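Local coordinates for protein redox-sensing transcriptional repressor rex (Thermoanaerobacter ethanolicus, PDB 3WG9) that represses transcription as a DNA-binding homodimer of the Rex family, probably responding to the cellular NADH/NAD(+) balance through its Rossmann domain, at the interface of chains A and B. Coordinates in Å, arbitrary orientation; residue numbers count along the deposited sequence, not the author numbering. Chains: chain A/B, Redox-sensing transcriptional repressor rex.

Contact 1: the interface of chains A and B. Residues chain A 202, 205-206; chain B 85, 149, 172-173, 189.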
# COMPACT_ATOMS: atom_id res chain seq x y z
N VAL A 202 -9.50 5.68 4.51
CA VAL A 202 -10.72 5.13 5.09
C VAL A 202 -11.24 6.01 6.21
O VAL A 202 -12.46 6.31 6.25
CB VAL A 202 -10.48 3.70 5.62
CG1 VAL A 202 -11.81 3.13 6.27
CG2 VAL A 202 -10.02 2.81 4.49
N ARG A 205 -12.73 8.99 4.54
CA ARG A 205 -14.06 8.78 3.97
C ARG A 205 -15.15 8.60 5.01
O ARG A 205 -16.24 9.13 4.83
CB ARG A 205 -14.05 7.66 2.93
CG ARG A 205 -13.39 8.16 1.62
CD ARG A 205 -13.26 7.00 0.63
NE ARG A 205 -12.08 6.18 0.89
CZ ARG A 205 -11.76 5.12 0.16
NH1 ARG A 205 -12.55 4.76 -0.88
NH2 ARG A 205 -10.61 4.48 0.38
N LEU A 206 -14.82 7.93 6.11
CA LEU A 206 -15.82 7.75 7.21
C LEU A 206 -16.14 9.10 7.84
O LEU A 206 -17.30 9.33 8.20
CB LEU A 206 -15.30 6.82 8.28
CG LEU A 206 -15.23 5.35 7.83
CD1 LEU A 206 -14.42 4.60 8.88
CD2 LEU A 206 -16.66 4.77 7.88
N TYR B 85 -11.91 4.72 15.72
CA TYR B 85 -12.67 3.84 14.85
C TYR B 85 -12.48 2.43 15.45
O TYR B 85 -11.37 2.02 15.78
CB TYR B 85 -12.09 3.86 13.40
CG TYR B 85 -12.12 5.24 12.80
CD1 TYR B 85 -13.28 5.75 12.22
CD2 TYR B 85 -11.01 6.08 12.93
CE1 TYR B 85 -13.34 7.08 11.76
CE2 TYR B 85 -11.05 7.43 12.48
CZ TYR B 85 -12.23 7.91 11.91
OH TYR B 85 -12.28 9.22 11.46
N ILE B 149 -14.90 -0.69 10.92
CA ILE B 149 -14.02 -1.11 9.81
C ILE B 149 -13.76 -2.62 9.93
O ILE B 149 -13.45 -3.08 11.03
CB ILE B 149 -12.68 -0.36 9.83
CG1 ILE B 149 -12.87 1.17 9.73
CG2 ILE B 149 -11.75 -0.92 8.69
CD1 ILE B 149 -11.54 1.98 10.04
N LYS B 172 -19.32 -0.39 8.09
CA LYS B 172 -19.30 0.87 7.28
C LYS B 172 -18.17 0.92 6.26
O LYS B 172 -18.24 1.66 5.26
CB LYS B 172 -19.18 2.12 8.16
CG LYS B 172 -20.33 2.25 9.24
CD LYS B 172 -20.08 3.56 10.04
CE LYS B 172 -21.25 3.89 11.00
NZ LYS B 172 -21.44 2.81 12.00
N ALA B 173 -17.10 0.16 6.51
CA ALA B 173 -15.95 0.15 5.61
C ALA B 173 -15.25 -1.18 5.74
O ALA B 173 -15.25 -1.80 6.84
CB ALA B 173 -14.97 1.21 6.10
N ILE B 189 -17.69 1.90 2.34
CA ILE B 189 -16.35 2.28 1.85
C ILE B 189 -15.55 1.01 1.61
O ILE B 189 -15.49 0.17 2.50
CB ILE B 189 -15.61 3.16 2.87
CG1 ILE B 189 -16.32 4.51 3.01
CG2 ILE B 189 -14.16 3.47 2.40
CD1 ILE B 189 -16.23 5.14 4.44
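A:Leu206 pushes its isobutyl end onto the Rossmann sheet of the other subunit, and its two methyls go separate ways. CD2 of A:Leu206 packs tightly on CD1 of B:Ile189, 3.5 Å away, and also meets CB of B:Lys172, 3.7 Å off, whose side chain runs at roughly a right angle to the leucine. CD1 of A:Leu206 turns instead to the ring carbon CD1 of B:Tyr85, at 3.7 Å, with CG1 of B:Ile149 beside it at 3.9 Å. The tyrosine and the leucine slide past one another in opposite senses, and CE1 of the ring also comes near the leucine CB.

One turn back along the helix, A:Val202 points its CG1 at the sheet, set opposite the backbone N (chi1 179°). This methyl rests 3.7 Å from CB of B:Ala173 and reaches tip to tip toward B:Ile149.

Toward the rim, A:Arg205 lies across B:Ile189, its CB 3.7 Å from the isoleucine CD1. A bend at chi3 (-83°) folds the arginine back, and CG2 of B:Ile189 sits 3.6 Å above the guanidinium plane, over its centre. The guanidinium thus contributes a flat face to the apolar packing. The patch seats helix 195-215 of one subunit against strands 85-90, 149-152, 173-176 and 189-192 of the other, helping to hold the Rex homodimer together.

Contact 2: the interface of chains A and B. Residues chain A 200, 204, 207, 211; chain B 15, 56, 78-79.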
# COMPACT_ATOMS: atom_id res chain seq x y z
N PHE A 200 -5.57 5.69 5.97
CA PHE A 200 -6.03 7.02 6.34
C PHE A 200 -7.02 7.55 5.26
O PHE A 200 -7.72 8.51 5.53
CB PHE A 200 -4.88 8.02 6.55
CG PHE A 200 -4.00 7.72 7.79
CD1 PHE A 200 -4.39 6.78 8.73
CD2 PHE A 200 -2.80 8.39 7.96
CE1 PHE A 200 -3.57 6.52 9.85
CE2 PHE A 200 -1.98 8.14 9.06
CZ PHE A 200 -2.38 7.17 9.99
N TYR A 204 -10.62 9.04 6.35
CA TYR A 204 -11.02 10.30 5.67
C TYR A 204 -12.47 10.12 5.20
O TYR A 204 -13.37 10.93 5.47
CB TYR A 204 -10.13 10.59 4.43
CG TYR A 204 -10.76 11.79 3.71
CD1 TYR A 204 -11.73 11.61 2.74
CD2 TYR A 204 -10.46 13.07 4.10
CE1 TYR A 204 -12.40 12.70 2.14
CE2 TYR A 204 -11.09 14.18 3.47
CZ TYR A 204 -12.07 13.97 2.50
OH TYR A 204 -12.75 15.00 1.88
N ASN A 207 -15.15 9.98 7.92
CA ASN A 207 -15.31 11.28 8.65
C ASN A 207 -15.78 12.42 7.73
O ASN A 207 -16.16 13.47 8.27
CB ASN A 207 -13.97 11.65 9.30
CG ASN A 207 -14.02 12.89 10.22
OD1 ASN A 207 -14.70 12.87 11.26
ND2 ASN A 207 -13.23 13.92 9.88
N LEU A 211 -16.85 16.24 8.81
CA LEU A 211 -15.86 17.28 8.60
C LEU A 211 -16.52 18.47 7.87
O LEU A 211 -16.41 19.59 8.34
CB LEU A 211 -14.70 16.69 7.76
CG LEU A 211 -13.53 17.62 7.40
CD1 LEU A 211 -12.64 17.77 8.57
CD2 LEU A 211 -12.68 17.09 6.18
N LEU B 15 -3.66 13.40 0.29
CA LEU B 15 -3.64 13.96 1.67
C LEU B 15 -2.81 13.20 2.70
O LEU B 15 -2.15 13.82 3.54
CB LEU B 15 -5.08 14.19 2.22
CG LEU B 15 -5.99 15.12 1.37
CD1 LEU B 15 -7.44 15.13 1.87
CD2 LEU B 15 -5.44 16.59 1.41
N PHE B 56 -10.71 22.52 2.21
CA PHE B 56 -11.03 22.36 3.63
C PHE B 56 -10.98 23.68 4.45
O PHE B 56 -10.82 23.64 5.66
CB PHE B 56 -10.09 21.31 4.25
CG PHE B 56 -10.09 20.03 3.49
CD1 PHE B 56 -11.19 19.17 3.54
CD2 PHE B 56 -9.03 19.73 2.63
CE1 PHE B 56 -11.23 17.98 2.80
CE2 PHE B 56 -9.04 18.54 1.88
CZ PHE B 56 -10.14 17.69 1.93
N ILE B 78 -8.39 16.77 8.96
CA ILE B 78 -9.03 16.51 7.66
C ILE B 78 -9.12 14.98 7.44
O ILE B 78 -10.11 14.47 6.89
CB ILE B 78 -8.20 17.15 6.51
CG1 ILE B 78 -8.43 18.67 6.51
CG2 ILE B 78 -8.60 16.63 5.14
CD1 ILE B 78 -7.27 19.36 5.71
N LEU B 79 -8.10 14.27 7.88
CA LEU B 79 -8.04 12.79 7.65
C LEU B 79 -8.86 12.00 8.67
O LEU B 79 -8.87 10.76 8.61
CB LEU B 79 -6.59 12.29 7.70
CG LEU B 79 -5.83 12.80 6.49
CD1 LEU B 79 -4.34 12.61 6.73
CD2 LEU B 79 -6.31 12.06 5.24
O HOH W 1 -12.57 13.46 6.87
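The ring of A:Tyr204 enters between B:Phe56, B:Ile78 and B:Leu15, meeting the first two with its edge. CG2 of B:Ile78 lies in the plane of the tyrosine ring, 3.9 Å from CE2 of A:Tyr204, and the same methyl covers one face of B:Phe56 within its own chain. The isoleucine thus supports both rings at once. The phenol oxygen OH of A:Tyr204 comes to the rim of B:Phe56, in its ring plane and 3.5 Å from CE1. Swinging CG of A:Tyr204 opposite its backbone N (chi1 172°) carries the ring out toward these partners.

A:Leu211 joins from farther along the helix, crossing B:Phe56 at about a right angle with its CD2 3.7 Å from the phenylalanine CD1. CD1 of B:Leu15 approaches the same tyrosine atom as the isoleucine, CE2 of A:Tyr204, more loosely at 4.1 Å.

On the polar side, water 1 bridges the chains. The oxygen of water 1 lies 2.7 Å from the carbonyl O of B:Ile78 and 3.0 Å from the carbonyl O of A:Tyr204, while the side-chain amide ND2 of A:Asn207 reaches it at 3.1 Å. Here helix 195-215 of chain A runs past the end of helix 68-78 in chain B, beside helix 9-27 and B:Phe56, at the winged-helix DNA-binding region.

Contact 3: the interface of chains A and B. Residues chain A 195, 198-199, 202; chain B 103, 106, 110, 149, 175.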
# COMPACT_ATOMS: atom_id res chain seq x y z
N LEU A 195 1.54 1.55 4.42
CA LEU A 195 0.17 1.12 4.60
C LEU A 195 -0.73 2.20 5.15
O LEU A 195 -1.89 2.19 4.81
CB LEU A 195 0.01 -0.10 5.51
CG LEU A 195 0.74 -1.37 5.02
CD1 LEU A 195 0.48 -2.51 5.99
CD2 LEU A 195 0.36 -1.75 3.59
N SER A 198 -2.99 4.16 2.74
CA SER A 198 -4.27 3.53 2.37
C SER A 198 -5.24 3.65 3.58
O SER A 198 -6.42 4.04 3.40
CB SER A 198 -3.98 2.02 2.01
OG SER A 198 -5.16 1.27 1.82
N LEU A 199 -4.81 3.25 4.77
CA LEU A 199 -5.79 3.26 5.90
C LEU A 199 -6.40 4.64 6.14
O LEU A 199 -7.59 4.76 6.45
CB LEU A 199 -5.09 2.82 7.18
CG LEU A 199 -5.93 2.71 8.44
CD1 LEU A 199 -7.05 1.74 8.19
CD2 LEU A 199 -5.01 2.34 9.63
N VAL A 202 -9.50 5.68 4.51
CA VAL A 202 -10.72 5.13 5.09
C VAL A 202 -11.24 6.01 6.21
O VAL A 202 -12.46 6.31 6.25
CB VAL A 202 -10.48 3.70 5.62
CG1 VAL A 202 -11.81 3.13 6.27
CG2 VAL A 202 -10.02 2.81 4.49
N THR B 103 -1.58 -1.98 13.31
CA THR B 103 -2.65 -1.07 13.74
C THR B 103 -2.82 -0.76 15.24
O THR B 103 -3.76 -0.04 15.58
CB THR B 103 -4.03 -1.40 13.09
OG1 THR B 103 -4.50 -2.68 13.50
CG2 THR B 103 -3.95 -1.36 11.56
N GLU B 106 -0.70 2.07 14.94
CA GLU B 106 -1.78 2.95 14.48
C GLU B 106 -2.99 2.87 15.43
O GLU B 106 -4.10 3.26 15.04
CB GLU B 106 -2.31 2.54 13.08
CG GLU B 106 -1.40 2.76 11.88
CD GLU B 106 -0.59 4.02 11.98
OE1 GLU B 106 -1.05 5.00 12.61
OE2 GLU B 106 0.53 4.04 11.43
N PHE B 110 -7.22 3.57 15.73
CA PHE B 110 -7.87 2.41 15.20
C PHE B 110 -7.92 1.31 16.25
O PHE B 110 -6.96 0.55 16.47
CB PHE B 110 -7.23 2.00 13.88
CG PHE B 110 -7.30 3.09 12.83
CD1 PHE B 110 -8.34 3.13 11.91
CD2 PHE B 110 -6.35 4.09 12.80
CE1 PHE B 110 -8.41 4.11 10.95
CE2 PHE B 110 -6.40 5.08 11.81
CZ PHE B 110 -7.42 5.10 10.90
N ILE B 149 -14.90 -0.69 10.92
CA ILE B 149 -14.02 -1.11 9.81
C ILE B 149 -13.76 -2.62 9.93
O ILE B 149 -13.45 -3.08 11.03
CB ILE B 149 -12.68 -0.36 9.83
CG1 ILE B 149 -12.87 1.17 9.73
CG2 ILE B 149 -11.75 -0.92 8.69
CD1 ILE B 149 -11.54 1.98 10.04
N TRP B 175 -11.40 -2.79 4.77
CA TRP B 175 -10.01 -2.60 4.31
C TRP B 175 -9.52 -3.97 3.83
O TRP B 175 -9.38 -4.92 4.61
CB TRP B 175 -9.16 -2.04 5.47
CG TRP B 175 -7.84 -1.46 5.06
CD1 TRP B 175 -7.54 -0.85 3.86
CD2 TRP B 175 -6.66 -1.38 5.85
NE1 TRP B 175 -6.24 -0.36 3.87
CE2 TRP B 175 -5.67 -0.70 5.07
CE3 TRP B 175 -6.34 -1.77 7.15
CZ2 TRP B 175 -4.37 -0.50 5.52
CZ3 TRP B 175 -5.03 -1.55 7.61
CH2 TRP B 175 -4.09 -0.86 6.82
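A:Leu199 wedges between two aromatic side chains of chain B, giving one methyl to each. CD2 stands over the middle of the B:Phe110 ring, 3.7 Å from its centroid, while CD1 covers the six-membered ring of B:Trp175 toward its rim, 3.8 Å from that centroid. Both are CH-pi contacts. The leucine and B:Phe110 approach from opposite directions, whereas the tryptophan crosses the leucine at about a right angle. With CG of A:Leu199 opposite the backbone N (chi1 -178°), the branches fork toward the two rings. The leucine CB adds to the grip, 3.8 Å from CH2 of B:Trp175.

Around this wedge, the carbonyl of A:Leu195 borders the indole at CZ2. Within chain B, the rim of B:Phe110 meets CD1 of B:Ile149 in the ring plane, so the residue that takes up A:Val202 also borders the edge of the phenylalanine.

A hydrogen bond from the indole N-H to A:Ser198 would limit rotation of the indole, keeping its six-membered ring against the leucine methyl. The donor NE1 of B:Trp175 is 2.8 Å from the hydroxyl OG of A:Ser198, which lies 7° out of the ring plane, and the bond is nearly straight at 172°.

All three contacts draw their chain A residues from helix 195-215, which lies along chain B from its Rossmann domain to its DNA-binding region. Contacts 1 and 3 are neighbours, about 9 Å apart between the centres of their C-alpha atoms, and share A:Val202 and B:Ile149. Contact 2 lies about 12 Å from contact 1 and 13 Å from contact 3 by the same measure. Because the dimer is two-fold symmetric, each contact has a twin with the chains exchanged. One helix thus touches both domains of its partner, and its movement could plausibly couple nucleotide binding to the placement of the DNA-binding domains.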